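Local coordinates for universal stress protein (Burkholderia pseudomallei, PDB 4WNY) that belongs to the universal stress protein A family and probably takes part in bacterial stress responses, its precise biochemical role remaining undefined, at residues S7-A12 against A33-V38. Residues are numbered along the deposited sequence; the frame is centred on the assembly and turned at random.
Sequences SIILVA and AHARLV
Ile9 and Leu37 pair across two neighbouring parallel strands, 8-13 and 36-43, and show how a beta-alpha-beta unit brings its two strands side by side. In Leu37, chi1 (-168°) puts CG anti to the backbone N, and chi2 (69°) turns CD1 toward the neighbouring strand, 3.8 Å from Ile9 CB. The same methyl meets Val11 CG1 at 4.1 Å, while Ile9 CD1 extends the other way to Ala35 CB, 3.9 Å off. This face is the tight one: helix 17-32, which links the two strands, covers it with Ala26, Leu27 and Leu29. Between the strands, Ile9 is gripped on both its polar backbone atoms, its N giving a nearly straight 2.7 Å bond to Arg36 O and its O accepting Val38 N. Arg36 N bonds to Ser7 O at 2.8 Å, whereas the last link, Val11 N to Val38 O, is weak at 3.3 Å.

The opposite face is closed at its Val38 end and opens to solvent at Arg36. Ile8 CG2 and Val38 CG2 touch at 4.1 Å in the buried part, under Ile111 of helix 100-111, but toward the strand starts Ile8 and the exposed Arg36 merely run side by side, CG1 to CB. The two segments are thus held by backbone hydrogen bonds between apolar faces covered by helix 17-32 on one side and Ile111 on the other, with no salt bridge between them.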
loop_
_atom_site.group_PDB
_atom_site.type_symbol
_atom_site.label_atom_id
_atom_site.label_comp_id
_atom_site.label_asym_id
_atom_site.label_seq_id
_atom_site.Cartn_x
_atom_site.Cartn_y
_atom_site.Cartn_z
ATOM N N SER A 7 -4.419 6.504 11.364
ATOM C CA SER A 7 -5.510 6.481 12.334
ATOM C C SER A 7 -6.808 5.953 11.734
ATOM O O SER A 7 -7.554 5.226 12.391
ATOM C CB SER A 7 -5.741 7.880 12.907
ATOM O OG SER A 7 -6.043 8.802 11.874
ATOM N N ILE A 8 -7.076 6.327 10.487
ATOM C CA ILE A 8 -8.296 5.902 9.810
ATOM C C ILE A 8 -7.995 5.241 8.467
ATOM O O ILE A 8 -7.462 5.872 7.552
ATOM C CB ILE A 8 -9.258 7.086 9.594
ATOM C CG1 ILE A 8 -9.746 7.624 10.942
ATOM C CG2 ILE A 8 -10.439 6.662 8.735
ATOM C CD1 ILE A 8 -10.553 8.903 10.835
ATOM N N ILE A 9 -8.346 3.964 8.357
ATOM C CA ILE A 9 -8.063 3.192 7.154
ATOM C C ILE A 9 -9.328 2.895 6.357
ATOM O O ILE A 9 -10.340 2.466 6.913
ATOM C CB ILE A 9 -7.377 1.858 7.492
ATOM C CG1 ILE A 9 -6.181 2.090 8.423
ATOM C CG2 ILE A 9 -6.949 1.145 6.220
ATOM C CD1 ILE A 9 -5.531 0.809 8.902
ATOM N N LEU A 10 -9.260 3.117 5.050
ATOM C CA LEU A 10 -10.375 2.832 4.157
ATOM C C LEU A 10 -10.059 1.614 3.293
ATOM O O LEU A 10 -8.980 1.523 2.712
ATOM C CB LEU A 10 -10.679 4.056 3.283
ATOM C CG LEU A 10 -11.944 4.089 2.419
ATOM C CD1 LEU A 10 -12.363 5.527 2.174
ATOM C CD2 LEU A 10 -11.731 3.381 1.090
ATOM N N VAL A 11 -11.003 0.678 3.214
ATOM C CA VAL A 11 -10.850 -0.499 2.362
ATOM C C VAL A 11 -12.055 -0.646 1.429
ATOM O O VAL A 11 -13.205 -0.618 1.871
ATOM C CB VAL A 11 -10.658 -1.788 3.200
ATOM C CG1 VAL A 11 -11.718 -1.892 4.282
ATOM C CG2 VAL A 11 -10.663 -3.026 2.309
ATOM N N ALA A 12 -11.784 -0.782 0.136
ATOM C CA ALA A 12 -12.844 -0.850 -0.864
ATOM C C ALA A 12 -13.355 -2.273 -1.052
ATOM O O ALA A 12 -12.585 -3.180 -1.372
ATOM C CB ALA A 12 -12.353 -0.288 -2.191
ATOM N N ALA A 33 -2.223 -1.703 14.305
ATOM C CA ALA A 33 -1.919 -0.287 14.443
ATOM C C ALA A 33 -2.932 0.421 15.332
ATOM O O ALA A 33 -2.855 1.637 15.516
ATOM C CB ALA A 33 -1.863 0.376 13.078
ATOM N N HIS A 34 -3.874 -0.348 15.877
ATOM C CA HIS A 34 -4.929 0.184 16.736
ATOM C C HIS A 34 -5.677 1.300 16.024
ATOM O O HIS A 34 -5.929 2.362 16.594
ATOM C CB HIS A 34 -4.353 0.691 18.059
ATOM C CG HIS A 34 -3.781 -0.389 18.921
ATOM N ND1 HIS A 34 -2.935 -1.363 18.434
ATOM C CD2 HIS A 34 -3.932 -0.648 20.242
ATOM C CE1 HIS A 34 -2.592 -2.176 19.418
ATOM N NE2 HIS A 34 -3.182 -1.763 20.525
ATOM N N ALA A 35 -6.027 1.043 14.770
ATOM C CA ALA A 35 -6.605 2.062 13.910
ATOM C C ALA A 35 -8.095 1.850 13.681
ATOM O O ALA A 35 -8.621 0.757 13.892
ATOM C CB ALA A 35 -5.876 2.088 12.586
ATOM N N ARG A 36 -8.771 2.907 13.248
ATOM C CA ARG A 36 -10.168 2.809 12.854
ATOM C C ARG A 36 -10.267 2.326 11.414
ATOM O O ARG A 36 -9.530 2.790 10.543
ATOM C CB ARG A 36 -10.872 4.158 13.008
ATOM C CG ARG A 36 -10.951 4.659 14.438
ATOM C CD ARG A 36 -11.635 6.014 14.499
ATOM N NE ARG A 36 -13.009 5.953 14.011
ATOM C CZ ARG A 36 -14.066 5.717 14.783
ATOM N NH1 ARG A 36 -13.906 5.521 16.085
ATOM N NH2 ARG A 36 -15.281 5.679 14.255
ATOM N N LEU A 37 -11.172 1.387 11.162
ATOM C CA LEU A 37 -11.355 0.863 9.815
ATOM C C LEU A 37 -12.694 1.304 9.240
ATOM O O LEU A 37 -13.716 1.258 9.921
ATOM C CB LEU A 37 -11.261 -0.661 9.810
ATOM C CG LEU A 37 -11.160 -1.308 8.428
ATOM C CD1 LEU A 37 -9.817 -0.992 7.788
ATOM C CD2 LEU A 37 -11.374 -2.806 8.523
ATOM N N VAL A 38 -12.681 1.740 7.987
ATOM C CA VAL A 38 -13.904 2.154 7.317
ATOM C C VAL A 38 -14.028 1.457 5.968
ATOM O O VAL A 38 -13.544 1.965 4.957
ATOM C CB VAL A 38 -13.959 3.687 7.110
ATOM C CG1 VAL A 38 -15.246 4.078 6.405
ATOM C CG2 VAL A 38 -13.842 4.420 8.442
#